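Local atomic coordinates of EDTA monooxygenase (EDTA-degrading bacterium BNC1, PDB entry 5DQP), a protein that probably acts as an FMN-dependent monooxygenase of the NtaA/SnaA/DszA family, using molecular oxygen in the bacterial degradation of EDTA. Residues V312-L323 with V338-R349. Residues are numbered along the deposited sequence; the frame is centred on the assembly and turned at random.
Sequences VDQVLQEKDFNL and VDVALDEKLSLR
The F321 ring takes V338 CG2 over one face, offset toward the rim, in a CH-pi contact 3.9 Å from the ring centroid. L342 CD2 meets the same ring near its plane, and F321 CZ comes within 3.9 Å of A341 CB. Replacing F321 by an alanine would probably leave V338 CG2 without its aromatic face and open a gap beside A341 CB. L316 continues this apolar strip: chi1 (-69°) sets its CG anti to the carbonyl carbon, and the extended chi2 then lets CD1 reach A341 CB and L348 N.

L316 N donates an almost straight bond to L346 O (3.0 Å), just past the Schellman motif at K345 that ends helix 331-344. S347 then N-caps helix 348-354, and in that helix's first turn R349 N binds V312 O at 3.1 Å. One water links L316 O to A341 O; another bridges Q314 O and L348 N.

At the outer end R349 grips D313 side-on, NE to OD1 at 3.0 Å and NH2 to OD2 at 3.2 Å, the two planes turned 39° apart, while V312 CG2 lies over a guanidinium face. A water joins D313 OD1 to S347 OG.

The loop is thus fastened across the link between helices 331-344 and 348-354 by an apolar patch around F321 and L316 and a solvent-facing salt bridge, with main-chain and water-mediated bonds satisfying polar groups between them.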
loop_
_atom_site.group_PDB
_atom_site.type_symbol
_atom_site.label_atom_id
_atom_site.label_comp_id
_atom_site.label_asym_id
_atom_site.label_seq_id
_atom_site.Cartn_x
_atom_site.Cartn_y
_atom_site.Cartn_z
ATOM N N VAL A 312 7.914 -5.373 49.450
ATOM C CA VAL A 312 7.897 -5.363 47.988
ATOM C C VAL A 312 9.093 -6.072 47.370
ATOM O O VAL A 312 9.095 -6.309 46.157
ATOM C CB VAL A 312 7.808 -3.935 47.398
ATOM C CG1 VAL A 312 6.564 -3.235 47.912
ATOM C CG2 VAL A 312 9.066 -3.125 47.692
ATOM N N ASP A 313 10.096 -6.444 48.161
ATOM C CA ASP A 313 11.255 -7.143 47.627
ATOM C C ASP A 313 11.265 -8.630 47.945
ATOM O O ASP A 313 12.139 -9.354 47.451
ATOM C CB ASP A 313 12.535 -6.490 48.136
ATOM C CG ASP A 313 12.839 -5.194 47.408
ATOM O OD1 ASP A 313 12.821 -5.200 46.151
ATOM O OD2 ASP A 313 13.079 -4.162 48.080
ATOM N N GLN A 314 10.312 -9.113 48.724
ATOM C CA GLN A 314 10.342 -10.515 49.062
ATOM C C GLN A 314 9.694 -11.369 47.974
ATOM O O GLN A 314 8.762 -10.950 47.279
ATOM C CB GLN A 314 9.674 -10.735 50.416
ATOM C CG GLN A 314 8.210 -10.847 50.428
ATOM C CD GLN A 314 7.717 -10.990 51.883
ATOM O OE1 GLN A 314 7.837 -10.052 52.690
ATOM N NE2 GLN A 314 7.206 -12.175 52.228
ATOM N N VAL A 315 10.210 -12.585 47.824
ATOM C CA VAL A 315 9.634 -13.518 46.871
ATOM C C VAL A 315 8.185 -13.767 47.244
ATOM O O VAL A 315 7.883 -14.216 48.359
ATOM C CB VAL A 315 10.411 -14.831 46.841
ATOM C CG1 VAL A 315 9.614 -15.863 46.005
ATOM C CG2 VAL A 315 11.788 -14.608 46.277
ATOM N N LEU A 316 7.289 -13.507 46.297
ATOM C CA LEU A 316 5.861 -13.695 46.510
ATOM C C LEU A 316 5.498 -15.173 46.572
ATOM O O LEU A 316 6.082 -16.016 45.881
ATOM C CB LEU A 316 5.083 -13.027 45.385
ATOM C CG LEU A 316 5.152 -11.511 45.385
ATOM C CD1 LEU A 316 4.772 -10.950 43.999
ATOM C CD2 LEU A 316 4.213 -10.984 46.449
ATOM N N GLN A 317 4.507 -15.474 47.401
ATOM C CA GLN A 317 3.974 -16.815 47.554
ATOM C C GLN A 317 2.498 -16.809 47.205
ATOM O O GLN A 317 1.822 -15.776 47.276
ATOM C CB GLN A 317 4.154 -17.351 48.984
ATOM C CG GLN A 317 5.608 -17.466 49.437
ATOM C CD GLN A 317 5.739 -18.378 50.631
ATOM O OE1 GLN A 317 5.606 -17.937 51.769
ATOM N NE2 GLN A 317 5.980 -19.667 50.379
ATOM N N GLU A 318 2.008 -17.996 46.856
ATOM C CA GLU A 318 0.598 -18.172 46.525
ATOM C C GLU A 318 -0.306 -17.541 47.579
ATOM O O GLU A 318 -1.246 -16.806 47.252
ATOM C CB GLU A 318 0.289 -19.664 46.374
ATOM C CG GLU A 318 -1.153 -20.017 46.698
ATOM C CD GLU A 318 -2.147 -19.372 45.738
ATOM O OE1 GLU A 318 -1.883 -19.386 44.506
ATOM O OE2 GLU A 318 -3.187 -18.849 46.217
ATOM N N LYS A 319 -0.026 -17.811 48.854
ATOM C CA LYS A 319 -0.847 -17.286 49.944
ATOM C C LYS A 319 -0.827 -15.762 50.031
ATOM O O LYS A 319 -1.648 -15.189 50.745
ATOM C CB LYS A 319 -0.379 -17.869 51.286
ATOM C CG LYS A 319 -0.337 -19.398 51.324
ATOM C CD LYS A 319 0.277 -19.917 52.625
ATOM C CE LYS A 319 0.275 -21.445 52.678
ATOM N NZ LYS A 319 0.648 -21.963 54.032
ATOM N N ASP A 320 0.117 -15.089 49.372
ATOM C CA ASP A 320 0.181 -13.638 49.488
ATOM C C ASP A 320 -0.885 -12.941 48.659
ATOM O O ASP A 320 -1.225 -11.794 48.953
ATOM C CB ASP A 320 1.542 -13.104 49.042
ATOM C CG ASP A 320 2.697 -13.615 49.887
ATOM O OD1 ASP A 320 2.533 -13.823 51.107
ATOM O OD2 ASP A 320 3.792 -13.787 49.308
ATOM N N PHE A 321 -1.406 -13.598 47.625
ATOM C CA PHE A 321 -2.334 -12.969 46.690
ATOM C C PHE A 321 -3.773 -13.130 47.153
ATOM O O PHE A 321 -4.171 -14.204 47.609
ATOM C CB PHE A 321 -2.191 -13.583 45.304
ATOM C CG PHE A 321 -0.824 -13.429 44.705
ATOM C CD1 PHE A 321 -0.465 -12.253 44.070
ATOM C CD2 PHE A 321 0.096 -14.466 44.766
ATOM C CE1 PHE A 321 0.792 -12.103 43.512
ATOM C CE2 PHE A 321 1.359 -14.322 44.203
ATOM C CZ PHE A 321 1.698 -13.137 43.568
ATOM N N ASN A 322 -4.563 -12.058 47.017
ATOM C CA ASN A 322 -6.006 -12.117 47.279
ATOM C C ASN A 322 -6.688 -11.409 46.107
ATOM O O ASN A 322 -6.996 -10.215 46.166
ATOM C CB ASN A 322 -6.351 -11.490 48.640
ATOM C CG ASN A 322 -5.575 -12.122 49.783
ATOM O OD1 ASN A 322 -5.962 -13.168 50.312
ATOM N ND2 ASN A 322 -4.465 -11.495 50.162
ATOM N N LEU A 323 -6.888 -12.142 45.020
ATOM C CA LEU A 323 -7.389 -11.512 43.810
ATOM C C LEU A 323 -8.836 -11.085 44.019
ATOM O O LEU A 323 -9.669 -11.905 44.422
ATOM C CB LEU A 323 -7.284 -12.447 42.608
ATOM C CG LEU A 323 -5.880 -12.828 42.129
ATOM C CD1 LEU A 323 -5.961 -13.567 40.794
ATOM C CD2 LEU A 323 -4.961 -11.613 42.034
ATOM N N VAL A 338 -0.198 -13.562 38.505
ATOM C CA VAL A 338 0.124 -14.488 39.587
ATOM C C VAL A 338 0.993 -15.624 39.067
ATOM O O VAL A 338 2.014 -15.975 39.676
ATOM C CB VAL A 338 -1.154 -15.013 40.265
ATOM C CG1 VAL A 338 -0.791 -16.131 41.191
ATOM C CG2 VAL A 338 -1.800 -13.891 41.041
ATOM N N ASP A 339 0.623 -16.183 37.914
ATOM C CA ASP A 339 1.393 -17.274 37.317
ATOM C C ASP A 339 2.824 -16.834 37.002
ATOM O O ASP A 339 3.780 -17.569 37.265
ATOM C CB ASP A 339 0.680 -17.764 36.054
ATOM C CG ASP A 339 1.238 -19.078 35.530
ATOM O OD1 ASP A 339 2.003 -19.744 36.272
ATOM O OD2 ASP A 339 0.894 -19.459 34.379
ATOM N N VAL A 340 2.987 -15.635 36.448
ATOM C CA VAL A 340 4.324 -15.100 36.187
ATOM C C VAL A 340 5.120 -14.992 37.479
ATOM O O VAL A 340 6.275 -15.424 37.554
ATOM C CB VAL A 340 4.241 -13.740 35.479
ATOM C CG1 VAL A 340 5.640 -13.125 35.394
ATOM C CG2 VAL A 340 3.679 -13.908 34.080
ATOM N N ALA A 341 4.518 -14.403 38.518
ATOM C CA ALA A 341 5.275 -14.182 39.745
ATOM C C ALA A 341 5.719 -15.501 40.365
ATOM O O ALA A 341 6.848 -15.614 40.859
ATOM C CB ALA A 341 4.447 -13.373 40.745
ATOM N N LEU A 342 4.846 -16.512 40.356
ATOM C CA LEU A 342 5.210 -17.786 40.964
ATOM C C LEU A 342 6.188 -18.560 40.093
ATOM O O LEU A 342 7.177 -19.100 40.607
ATOM C CB LEU A 342 3.963 -18.622 41.235
ATOM C CG LEU A 342 3.039 -18.003 42.280
ATOM C CD1 LEU A 342 1.806 -18.855 42.399
ATOM C CD2 LEU A 342 3.738 -17.834 43.650
ATOM N N ASP A 343 5.937 -18.623 38.774
ATOM C CA ASP A 343 6.821 -19.392 37.900
ATOM C C ASP A 343 8.245 -18.857 37.925
ATOM O O ASP A 343 9.198 -19.639 37.851
ATOM C CB ASP A 343 6.341 -19.401 36.447
ATOM C CG ASP A 343 7.278 -20.254 35.537
ATOM O OD1 ASP A 343 7.509 -21.440 35.878
ATOM O OD2 ASP A 343 7.811 -19.758 34.510
ATOM N N GLU A 344 8.406 -17.528 37.961
ATOM C CA GLU A 344 9.716 -16.890 37.880
ATOM C C GLU A 344 10.254 -16.479 39.256
ATOM O O GLU A 344 11.374 -15.955 39.344
ATOM C CB GLU A 344 9.647 -15.688 36.914
ATOM C CG GLU A 344 9.383 -16.134 35.468
ATOM C CD GLU A 344 9.166 -15.002 34.424
ATOM O OE1 GLU A 344 8.510 -15.291 33.385
ATOM O OE2 GLU A 344 9.653 -13.855 34.598
ATOM N N LYS A 345 9.551 -16.818 40.323
ATOM C CA LYS A 345 9.969 -16.523 41.686
ATOM C C LYS A 345 10.239 -15.044 41.946
ATOM O O LYS A 345 11.277 -14.703 42.383
ATOM C CB LYS A 345 11.146 -17.425 42.094
ATOM C CG LYS A 345 11.019 -18.846 41.545
ATOM C CD LYS A 345 11.948 -19.880 42.128
ATOM C CE LYS A 345 11.374 -21.269 42.088
ATOM N NZ LYS A 345 11.380 -21.851 40.751
ATOM N N LEU A 346 9.275 -14.189 41.628
ATOM C CA LEU A 346 9.484 -12.752 41.624
ATOM C C LEU A 346 8.986 -12.112 42.912
ATOM O O LEU A 346 8.095 -12.634 43.596
ATOM C CB LEU A 346 8.796 -12.096 40.422
ATOM C CG LEU A 346 9.275 -12.540 39.025
ATOM C CD1 LEU A 346 8.567 -11.780 37.934
ATOM C CD2 LEU A 346 10.800 -12.415 38.827
ATOM N N SER A 347 9.608 -10.980 43.246
ATOM C CA SER A 347 9.057 -10.029 44.186
ATOM C C SER A 347 8.033 -9.149 43.474
ATOM O O SER A 347 7.910 -9.155 42.244
ATOM C CB SER A 347 10.163 -9.158 44.777
ATOM O OG SER A 347 10.699 -8.334 43.764
ATOM N N LEU A 348 7.295 -8.372 44.259
ATOM C CA LEU A 348 6.325 -7.463 43.661
ATOM C C LEU A 348 7.006 -6.411 42.795
ATOM O O LEU A 348 6.520 -6.080 41.709
ATOM C CB LEU A 348 5.496 -6.807 44.761
ATOM C CG LEU A 348 4.408 -5.860 44.269
ATOM C CD1 LEU A 348 3.428 -6.565 43.298
ATOM C CD2 LEU A 348 3.673 -5.287 45.478
ATOM N N ARG A 349 8.125 -5.864 43.272
ATOM C CA ARG A 349 8.859 -4.855 42.516
ATOM C C ARG A 349 9.321 -5.406 41.178
ATOM O O ARG A 349 9.307 -4.697 40.167
ATOM C CB ARG A 349 10.071 -4.371 43.326
ATOM C CG ARG A 349 10.728 -3.122 42.752
ATOM C CD ARG A 349 12.188 -2.962 43.191
ATOM N NE ARG A 349 12.338 -2.717 44.630
ATOM C CZ ARG A 349 11.952 -1.604 45.247
ATOM N NH1 ARG A 349 11.372 -0.626 44.559
ATOM N NH2 ARG A 349 12.130 -1.469 46.558
HETATM O O HOH W 1 12.860 -6.889 44.197
HETATM O O HOH W 2 7.105 -8.837 47.128
HETATM O O HOH W 3 7.318 -16.426 43.610
#